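PDB 4CZW: Pab-dependent poly(a)-specific ribonuclease subunit PAN2, which probably acts as the catalytic exonuclease subunit of the Pan2-Pan3 complex, shortening the poly(A) tails of mRNA to release 5'-AMP in a reaction that needs divalent metal ions. Local coordinates for residues 2-7 / 374-379; 344-349 / 362-367. All coordinates share one frame; numbering follows the deposited sequence.

Interaction 1: residues 2-7 / 374-379; sequences HWSLRP and KVEALT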
# COMPACT_ATOMS: atom_id res chain seq x y z
N HIS A 2 19.94 10.27 21.86
CA HIS A 2 19.04 10.09 20.72
C HIS A 2 17.72 10.83 20.93
O HIS A 2 17.42 11.28 22.03
CB HIS A 2 18.79 8.60 20.47
CG HIS A 2 18.51 7.80 21.70
ND1 HIS A 2 19.51 7.29 22.50
CD2 HIS A 2 17.34 7.42 22.27
CE1 HIS A 2 18.97 6.63 23.51
NE2 HIS A 2 17.65 6.69 23.39
N TRP A 3 16.95 10.95 19.85
CA TRP A 3 15.77 11.81 19.80
C TRP A 3 14.67 11.47 20.80
O TRP A 3 14.02 12.36 21.35
CB TRP A 3 15.18 11.78 18.38
CG TRP A 3 16.14 12.24 17.32
CD1 TRP A 3 17.11 13.18 17.45
CD2 TRP A 3 16.23 11.75 15.98
NE1 TRP A 3 17.79 13.32 16.26
CE2 TRP A 3 17.27 12.45 15.34
CE3 TRP A 3 15.52 10.79 15.24
CZ2 TRP A 3 17.62 12.23 14.01
CZ3 TRP A 3 15.87 10.57 13.92
CH2 TRP A 3 16.91 11.28 13.32
N SER A 4 14.46 10.18 21.05
CA SER A 4 13.36 9.74 21.91
C SER A 4 13.56 10.10 23.38
O SER A 4 12.64 9.93 24.19
CB SER A 4 13.15 8.23 21.77
OG SER A 4 12.68 7.90 20.48
N LEU A 5 14.74 10.59 23.72
CA LEU A 5 15.05 10.96 25.10
C LEU A 5 14.62 12.40 25.39
O LEU A 5 14.63 12.83 26.54
CB LEU A 5 16.54 10.80 25.38
CG LEU A 5 17.10 9.38 25.28
CD1 LEU A 5 18.58 9.36 25.66
CD2 LEU A 5 16.31 8.43 26.15
N ARG A 6 14.25 13.13 24.35
CA ARG A 6 13.83 14.52 24.50
C ARG A 6 12.44 14.61 25.13
O ARG A 6 11.58 13.76 24.88
CB ARG A 6 13.85 15.24 23.15
CG ARG A 6 15.17 15.16 22.39
CD ARG A 6 16.26 16.05 22.99
NE ARG A 6 16.85 15.47 24.19
CZ ARG A 6 17.85 14.59 24.19
NH1 ARG A 6 18.37 14.18 23.04
NH2 ARG A 6 18.32 14.13 25.34
N PRO A 7 12.21 15.64 25.96
CA PRO A 7 10.92 15.82 26.64
C PRO A 7 9.78 16.12 25.67
O PRO A 7 8.62 15.92 26.01
CB PRO A 7 11.18 17.02 27.56
CG PRO A 7 12.30 17.76 26.91
CD PRO A 7 13.17 16.71 26.30
N LYS A 374 18.89 0.93 16.56
CA LYS A 374 17.94 -0.02 17.15
C LYS A 374 17.40 0.53 18.46
O LYS A 374 16.22 0.36 18.78
CB LYS A 374 18.61 -1.38 17.39
CG LYS A 374 17.64 -2.44 17.87
CD LYS A 374 18.32 -3.46 18.78
CE LYS A 374 19.44 -4.18 18.06
NZ LYS A 374 20.08 -5.21 18.92
N VAL A 375 18.28 1.19 19.22
CA VAL A 375 17.91 1.78 20.50
C VAL A 375 16.79 2.80 20.34
O VAL A 375 15.77 2.73 21.02
CB VAL A 375 19.12 2.45 21.18
CG1 VAL A 375 18.68 3.25 22.40
CG2 VAL A 375 20.16 1.41 21.56
N GLU A 376 16.99 3.75 19.43
CA GLU A 376 16.01 4.79 19.14
C GLU A 376 14.68 4.19 18.69
O GLU A 376 13.61 4.67 19.08
CB GLU A 376 16.55 5.75 18.08
CG GLU A 376 15.52 6.72 17.53
CD GLU A 376 15.05 7.74 18.55
OE1 GLU A 376 15.75 7.93 19.57
OE2 GLU A 376 13.99 8.36 18.33
N ALA A 377 14.75 3.15 17.87
CA ALA A 377 13.55 2.49 17.36
C ALA A 377 12.82 1.74 18.47
O ALA A 377 11.61 1.53 18.40
CB ALA A 377 13.92 1.54 16.23
N LEU A 378 13.57 1.33 19.50
CA LEU A 378 12.99 0.59 20.61
C LEU A 378 12.94 1.43 21.88
O LEU A 378 12.79 0.90 22.98
CB LEU A 378 13.79 -0.70 20.86
CG LEU A 378 13.86 -1.67 19.68
CD1 LEU A 378 14.66 -2.91 20.05
CD2 LEU A 378 12.46 -2.04 19.21
N THR A 379 13.06 2.74 21.72
CA THR A 379 12.94 3.67 22.84
C THR A 379 11.62 4.41 22.77
O THR A 379 11.25 4.94 21.72
CB THR A 379 14.10 4.69 22.86
OG1 THR A 379 15.35 4.00 22.89
CG2 THR A 379 13.99 5.59 24.09
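His2 starts the contact from the crowded first-torsion position (chi1 45°), its CG between the backbone N and the carbonyl carbon. One face of the His2 ring receives Val375 CG1 in a CH-pi contact, 3.9 Å from the ring centroid, while Leu5 CG lies over the opposite face toward the rim. Glu376 comes in at the ring edge, its OE1 3.2 Å from His2 CD2, with the carboxylate plane turned steeply against the ring.

At Trp3 the chain enters a single 3-10 turn; CB rests against Glu376 OE2 at 3.6 Å, and the indole leads away to Pro10, Glu12 and Ile372. This turn docks the N-terminal lead-in onto the short helix 374-377, which follows strand 368-371 in the USP-like scaffold domain.

Ser4 carries the polar grip. Ser4 N donates to the syn lone pair of Glu376 OE1, N to O 3.0 Å, nearly straight at 163°. Ser4 OG, lying beside its own backbone N, donates to Glu376 OE2 at 2.6 Å from above the carboxylate plane. Tyr13 OH also bonds OE2, and Lys385 NZ bonds Ser4 OG. Ser4 CB packs on Thr379 CG2 at 3.6 Å, and Leu5 CD2 reaches the same methyl more loosely, at 4.2 Å.

Interaction 2: residues 344-349 / 362-367; sequences ATVNVG and HLFNDF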
# COMPACT_ATOMS: atom_id res chain seq x y z
N ALA A 344 6.17 5.66 11.62
CA ALA A 344 6.49 4.24 11.59
C ALA A 344 7.99 4.00 11.74
O ALA A 344 8.79 4.53 10.97
CB ALA A 344 5.98 3.61 10.30
N THR A 345 8.35 3.21 12.74
CA THR A 345 9.74 2.80 12.93
C THR A 345 9.88 1.34 12.52
O THR A 345 9.41 0.44 13.21
CB THR A 345 10.19 2.97 14.39
OG1 THR A 345 9.32 2.25 15.26
CG2 THR A 345 10.18 4.45 14.77
N VAL A 346 10.53 1.11 11.38
CA VAL A 346 10.57 -0.21 10.77
C VAL A 346 11.99 -0.69 10.48
O VAL A 346 12.84 0.09 10.03
CB VAL A 346 9.77 -0.23 9.44
CG1 VAL A 346 9.80 -1.61 8.80
CG2 VAL A 346 8.33 0.21 9.68
N ASN A 347 12.26 -1.96 10.77
CA ASN A 347 13.50 -2.60 10.36
C ASN A 347 13.37 -3.12 8.94
O ASN A 347 12.79 -4.19 8.72
CB ASN A 347 13.87 -3.73 11.33
CG ASN A 347 15.31 -4.20 11.16
OD1 ASN A 347 15.86 -4.20 10.06
ND2 ASN A 347 15.92 -4.60 12.27
N VAL A 348 13.90 -2.37 7.98
CA VAL A 348 13.74 -2.71 6.56
C VAL A 348 14.61 -3.89 6.14
O VAL A 348 14.59 -4.30 4.98
CB VAL A 348 14.07 -1.51 5.66
CG1 VAL A 348 13.16 -0.33 5.99
CG2 VAL A 348 15.53 -1.12 5.80
N GLY A 349 15.38 -4.43 7.09
CA GLY A 349 16.26 -5.54 6.80
C GLY A 349 15.54 -6.87 6.67
O GLY A 349 16.06 -7.81 6.07
N HIS A 362 14.51 2.31 10.31
CA HIS A 362 14.25 3.61 9.70
C HIS A 362 13.00 4.26 10.27
O HIS A 362 12.03 3.58 10.61
CB HIS A 362 14.12 3.48 8.18
CG HIS A 362 15.42 3.23 7.48
ND1 HIS A 362 16.06 2.01 7.50
CD2 HIS A 362 16.20 4.05 6.74
CE1 HIS A 362 17.17 2.08 6.80
NE2 HIS A 362 17.29 3.31 6.33
N LEU A 363 13.02 5.59 10.36
CA LEU A 363 11.86 6.35 10.80
C LEU A 363 11.06 6.85 9.60
O LEU A 363 11.56 7.64 8.80
CB LEU A 363 12.29 7.53 11.68
CG LEU A 363 11.22 8.57 11.99
CD1 LEU A 363 10.05 7.95 12.74
CD2 LEU A 363 11.81 9.74 12.77
N PHE A 364 9.82 6.38 9.48
CA PHE A 364 8.95 6.81 8.40
C PHE A 364 7.92 7.82 8.88
O PHE A 364 6.77 7.48 9.12
CB PHE A 364 8.25 5.60 7.76
CG PHE A 364 9.17 4.71 6.98
CD1 PHE A 364 9.42 4.95 5.64
CD2 PHE A 364 9.78 3.62 7.59
CE1 PHE A 364 10.27 4.13 4.92
CE2 PHE A 364 10.62 2.80 6.87
CZ PHE A 364 10.87 3.05 5.53
N ASN A 365 8.35 9.07 9.02
CA ASN A 365 7.45 10.16 9.37
C ASN A 365 6.85 10.75 8.10
O ASN A 365 7.32 11.78 7.60
CB ASN A 365 8.18 11.24 10.17
CG ASN A 365 7.26 12.34 10.65
OD1 ASN A 365 6.03 12.24 10.54
ND2 ASN A 365 7.84 13.41 11.19
N ASP A 366 5.82 10.09 7.58
CA ASP A 366 5.21 10.44 6.30
C ASP A 366 6.26 10.44 5.19
O ASP A 366 6.91 9.42 4.95
CB ASP A 366 4.50 11.79 6.38
CG ASP A 366 3.22 11.73 7.19
OD1 ASP A 366 2.45 10.77 7.00
OD2 ASP A 366 2.99 12.64 8.02
N PHE A 367 6.44 11.57 4.52
CA PHE A 367 7.41 11.65 3.43
C PHE A 367 8.80 12.01 3.94
O PHE A 367 9.73 12.19 3.16
CB PHE A 367 6.95 12.64 2.36
CG PHE A 367 6.65 14.02 2.89
CD1 PHE A 367 7.64 14.98 2.96
CD2 PHE A 367 5.36 14.35 3.28
CE1 PHE A 367 7.36 16.25 3.44
CE2 PHE A 367 5.08 15.62 3.76
CZ PHE A 367 6.08 16.57 3.83
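Strands 339-347 and 361-365 run antiparallel as neighbours in the large mixed sheet of the USP-like domain. Ala344 with Phe364 and Val346 with His362 are hydrogen-bonded pairs; Thr345 with Leu363 is the non-hydrogen-bonded pair between them. Phe364 N to Ala344 O and Val346 N to His362 O lie in their carbonyl planes, whereas Ala344 N approaches Phe364 O from well above its plane.

The tight side carries Ala344, Val346 and Phe364 and faces helix 51-58. Phe364 CG is anti to its own carbonyl carbon (chi1 -70°), so the ring lies along the neighbouring strand. Ala344 O sits in plane at its edge, 3.6 Å from Phe364 CD2. Phe364 CE2 meets Val346 CB, and CZ meets Val348 CG1 at 4.1 Å. Tyr59 also touches this ring. A leucine here would probably lose much of the contact with Val346 CB and Val348 CG1, and the ring contact with Tyr59.

Less surface is shared on the Thr345 side, where a single contact, CG2 to Leu363 CD1 at 4.0 Å, crosses obliquely. His362 is the partly exposed member; its ND1 meets Val348 CG2 at 3.6 Å, although that nitrogen hydrogen-bonds Arg360 O. Just beyond, an Asx turn brings Gly349 N onto a lone pair of Asn347 OD1 at 3.0 Å.

From the N terminus, residues 2-7 wait through more than 360 residues, a span that takes in both zinc sites, before 374-379 closes the wide loop of interaction 1. Interaction 2 is nested inside it: strand 339-347 is left at 344-349 and, after only 12 intervening residues, 362-367 comes back alongside. Strand 368-371 then leads from the closure of interaction 2 almost directly to helix 374-377, so the two contacts are near neighbours, their centres about 14 Å apart; among the points of touch, Trp3 CZ3 packs on Leu363 CD2 at 4.3 Å. Interaction 2 joins adjacent strands of the large mixed sheet; interaction 1 brings the chain's beginning onto the helix that follows those strands.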